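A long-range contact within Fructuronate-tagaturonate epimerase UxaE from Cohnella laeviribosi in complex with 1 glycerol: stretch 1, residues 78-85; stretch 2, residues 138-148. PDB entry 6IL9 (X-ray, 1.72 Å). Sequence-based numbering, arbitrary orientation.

Stretch 1, residues 78-85: HFPFTVPQ
Stretch 2 138-148: VIDAAAYAVFQ

What backbone shapes meet here? Stretch 2 is helical throughout, part of a longer helix, with i to i+4 hydrogen bonds such as Ala143 N to Ile139 O (2.8 Å) and Phe147 N to Ala143 O (3.2 Å). Stretch 1 leaves a helix at Phe79 (phi/psi -134/90), makes a 3-10 segment over Pro80, Phe81 and Thr82 (-58/-27, -65/-13, -86/1), and then extends through Val83 (-99/132) and Pro84 (-59/148). The register is set by Thr82 and Ala143, whose CA atoms lie 4.8 Å apart. Stretch 1 runs against the helix direction, its Phe79 end near Phe147 and its Pro84 end near Ile139.

How does Phe79 open the contact? Its CA-to-CB bond points toward the helix, and with chi1 at -59° (m) and chi2 at -77° the ring offers a face to Phe147. That ring, at chi1 -172° (t) and chi2 84°, turns its edge toward this face: the centroids are 5.5 Å apart, the planes meet at 63°, and Phe79 CD2 lies 4.0 Å from Phe147 CE1. Pro80, with a C-gamma exo pucker, stays out of reach.

What brings Phe81 to the helix when its CA-to-CB bond points sideways? The p rotamer (chi1 75°, chi2 93°) carries the end of the ring nearer. Phe81 CD1 packs 4.1 Å from Val146 CG2 and Phe81 CZ 4.0 Å from Phe147 CD1, while Val146 O lies at the ring edge, 3.6 Å from Phe81 CE1. Val146 is in the m rotamer (chi1 -62°), its CA-to-CB bond directed toward stretch 1.

How closely does Thr82 approach the helix? Its carbonyl comes closest: Thr82 O lies 3.4 Å from the methyl carbon Ala143 CB. Thr82 CA is 4.0 Å from Val146 CG2, and Thr82 CG2 meets the edge of the Phe147 ring, 4.1 Å from Phe147 CD1. The p rotamer (chi1 65°) places the hydroxyl for a hydrogen bond from Thr82 OG1 to Phe79 O (2.6 Å); Thr82 N also donates to Phe79 O (3.0 Å), so the turn is held from within stretch 1.

Where does the contact finish? Val83, in the t rotamer (chi1 178°), points away, and its N donates to Pro80 O at 3.0 Å. Pro84, C-gamma exo, points back toward the helix, with Pro84 CG 3.9 Å from Ile139 CG2; Ile139 has chi1 -65° (m) and chi2 -176° (t). Gln85 is out of reach. No hydrogen bond crosses between the stretches, which together bury 340 Å².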

# COMPACT_ATOMS: atom_id res chain seq x y z
N HIS A 78 4.73 -5.68 25.21
CA HIS A 78 3.99 -6.69 25.95
C HIS A 78 3.15 -7.61 25.06
O HIS A 78 2.73 -8.67 25.52
CB HIS A 78 3.08 -6.02 26.99
CG HIS A 78 3.83 -5.25 28.03
ND1 HIS A 78 4.11 -5.76 29.28
CD2 HIS A 78 4.38 -4.01 28.00
CE1 HIS A 78 4.79 -4.87 29.98
NE2 HIS A 78 4.96 -3.80 29.23
N PHE A 79 2.90 -7.22 23.81
CA PHE A 79 2.06 -7.99 22.91
C PHE A 79 2.76 -8.08 21.56
O PHE A 79 2.57 -7.23 20.68
CB PHE A 79 0.67 -7.36 22.79
CG PHE A 79 -0.05 -7.25 24.10
CD1 PHE A 79 -0.65 -8.37 24.66
CD2 PHE A 79 -0.11 -6.04 24.77
CE1 PHE A 79 -1.31 -8.27 25.87
CE2 PHE A 79 -0.78 -5.94 25.98
CZ PHE A 79 -1.38 -7.06 26.53
N PRO A 80 3.59 -9.11 21.36
CA PRO A 80 4.36 -9.20 20.11
C PRO A 80 3.51 -9.22 18.85
O PRO A 80 3.99 -8.78 17.80
CB PRO A 80 5.14 -10.51 20.29
CG PRO A 80 5.30 -10.63 21.79
CD PRO A 80 4.01 -10.12 22.36
N PHE A 81 2.26 -9.70 18.91
CA PHE A 81 1.45 -9.71 17.68
C PHE A 81 1.14 -8.30 17.17
O PHE A 81 0.71 -8.17 16.02
CB PHE A 81 0.15 -10.50 17.89
CG PHE A 81 -0.89 -9.77 18.70
CD1 PHE A 81 -1.87 -9.00 18.07
CD2 PHE A 81 -0.90 -9.87 20.08
CE1 PHE A 81 -2.83 -8.34 18.81
CE2 PHE A 81 -1.86 -9.20 20.83
CZ PHE A 81 -2.83 -8.44 20.20
N THR A 82 1.36 -7.26 17.98
CA THR A 82 1.18 -5.88 17.53
C THR A 82 2.41 -5.30 16.83
O THR A 82 2.37 -4.14 16.42
CB THR A 82 0.79 -4.96 18.71
OG1 THR A 82 1.87 -4.90 19.65
CG2 THR A 82 -0.46 -5.48 19.40
N VAL A 83 3.47 -6.08 16.70
CA VAL A 83 4.71 -5.64 16.05
C VAL A 83 4.71 -6.16 14.62
O VAL A 83 4.42 -7.35 14.41
CB VAL A 83 5.95 -6.18 16.80
CG1 VAL A 83 7.23 -5.77 16.09
CG2 VAL A 83 5.92 -5.72 18.26
N PRO A 84 5.00 -5.33 13.62
CA PRO A 84 5.01 -5.83 12.23
C PRO A 84 6.00 -6.97 12.06
O PRO A 84 7.05 -7.00 12.71
CB PRO A 84 5.42 -4.61 11.41
CG PRO A 84 5.19 -3.42 12.30
CD PRO A 84 5.40 -3.92 13.70
N GLN A 85 5.68 -7.90 11.16
CA GLN A 85 6.56 -9.01 10.83
C GLN A 85 6.69 -9.17 9.32
O GLN A 85 5.78 -8.84 8.56
CB GLN A 85 6.06 -10.32 11.44
CG GLN A 85 4.81 -10.87 10.78
CD GLN A 85 4.56 -12.32 11.13
OE1 GLN A 85 3.97 -12.63 12.17
NE2 GLN A 85 5.03 -13.23 10.27
N VAL A 138 1.61 5.66 10.71
CA VAL A 138 1.10 4.59 9.86
C VAL A 138 1.19 3.24 10.59
O VAL A 138 0.22 2.47 10.63
CB VAL A 138 1.85 4.58 8.51
CG1 VAL A 138 1.36 3.44 7.63
CG2 VAL A 138 1.63 5.92 7.80
N ILE A 139 2.35 2.96 11.20
CA ILE A 139 2.46 1.73 11.97
C ILE A 139 1.58 1.79 13.22
O ILE A 139 0.96 0.79 13.59
CB ILE A 139 3.94 1.42 12.31
CG1 ILE A 139 4.73 1.12 11.02
CG2 ILE A 139 4.03 0.22 13.26
CD1 ILE A 139 6.20 0.69 11.27
N ASP A 140 1.49 2.97 13.88
CA ASP A 140 0.60 3.11 15.03
C ASP A 140 -0.80 2.61 14.68
O ASP A 140 -1.40 1.83 15.43
CB ASP A 140 0.48 4.57 15.49
CG ASP A 140 1.73 5.11 16.19
OD1 ASP A 140 2.61 4.33 16.63
OD2 ASP A 140 1.82 6.35 16.31
N ALA A 141 -1.35 3.09 13.56
CA ALA A 141 -2.72 2.75 13.20
C ALA A 141 -2.88 1.25 12.98
O ALA A 141 -3.87 0.65 13.40
CB ALA A 141 -3.15 3.54 11.96
N ALA A 142 -1.89 0.62 12.33
CA ALA A 142 -1.95 -0.83 12.11
C ALA A 142 -1.84 -1.62 13.41
O ALA A 142 -2.56 -2.61 13.60
CB ALA A 142 -0.85 -1.26 11.13
N ALA A 143 -0.94 -1.21 14.30
CA ALA A 143 -0.77 -1.93 15.56
C ALA A 143 -2.02 -1.84 16.42
O ALA A 143 -2.45 -2.83 17.02
CB ALA A 143 0.44 -1.38 16.34
N TYR A 144 -2.62 -0.66 16.49
CA TYR A 144 -3.83 -0.51 17.28
C TYR A 144 -4.99 -1.26 16.63
O TYR A 144 -5.89 -1.73 17.34
CB TYR A 144 -4.16 0.97 17.45
CG TYR A 144 -3.37 1.65 18.55
CD1 TYR A 144 -3.45 1.20 19.86
CD2 TYR A 144 -2.58 2.75 18.28
CE1 TYR A 144 -2.75 1.83 20.87
CE2 TYR A 144 -1.86 3.38 19.29
CZ TYR A 144 -1.97 2.92 20.58
OH TYR A 144 -1.27 3.56 21.58
N ALA A 145 -4.99 -1.38 15.31
CA ALA A 145 -6.04 -2.11 14.62
C ALA A 145 -6.02 -3.59 14.97
O ALA A 145 -7.06 -4.18 15.25
CB ALA A 145 -5.91 -1.91 13.11
N VAL A 146 -4.84 -4.22 14.93
CA VAL A 146 -4.83 -5.65 15.24
C VAL A 146 -5.12 -5.88 16.71
O VAL A 146 -5.68 -6.91 17.08
CB VAL A 146 -3.52 -6.34 14.81
CG1 VAL A 146 -3.32 -6.25 13.31
CG2 VAL A 146 -2.32 -5.78 15.57
N PHE A 147 -4.76 -4.93 17.57
CA PHE A 147 -5.11 -5.04 18.99
C PHE A 147 -6.62 -4.93 19.18
O PHE A 147 -7.23 -5.76 19.86
CB PHE A 147 -4.36 -3.97 19.79
CG PHE A 147 -4.49 -4.11 21.29
CD1 PHE A 147 -3.65 -4.96 22.00
CD2 PHE A 147 -5.43 -3.38 21.98
CE1 PHE A 147 -3.76 -5.08 23.38
CE2 PHE A 147 -5.56 -3.50 23.37
CZ PHE A 147 -4.71 -4.35 24.06
N GLN A 148 -7.23 -3.92 18.55
CA GLN A 148 -8.68 -3.74 18.65
C GLN A 148 -9.44 -4.98 18.22
O GLN A 148 -10.44 -5.35 18.85
CB GLN A 148 -9.10 -2.56 17.79
CG GLN A 148 -10.60 -2.32 17.77
CD GLN A 148 -10.99 -1.15 16.91
OE1 GLN A 148 -10.33 -0.10 16.93
NE2 GLN A 148 -12.05 -1.30 16.14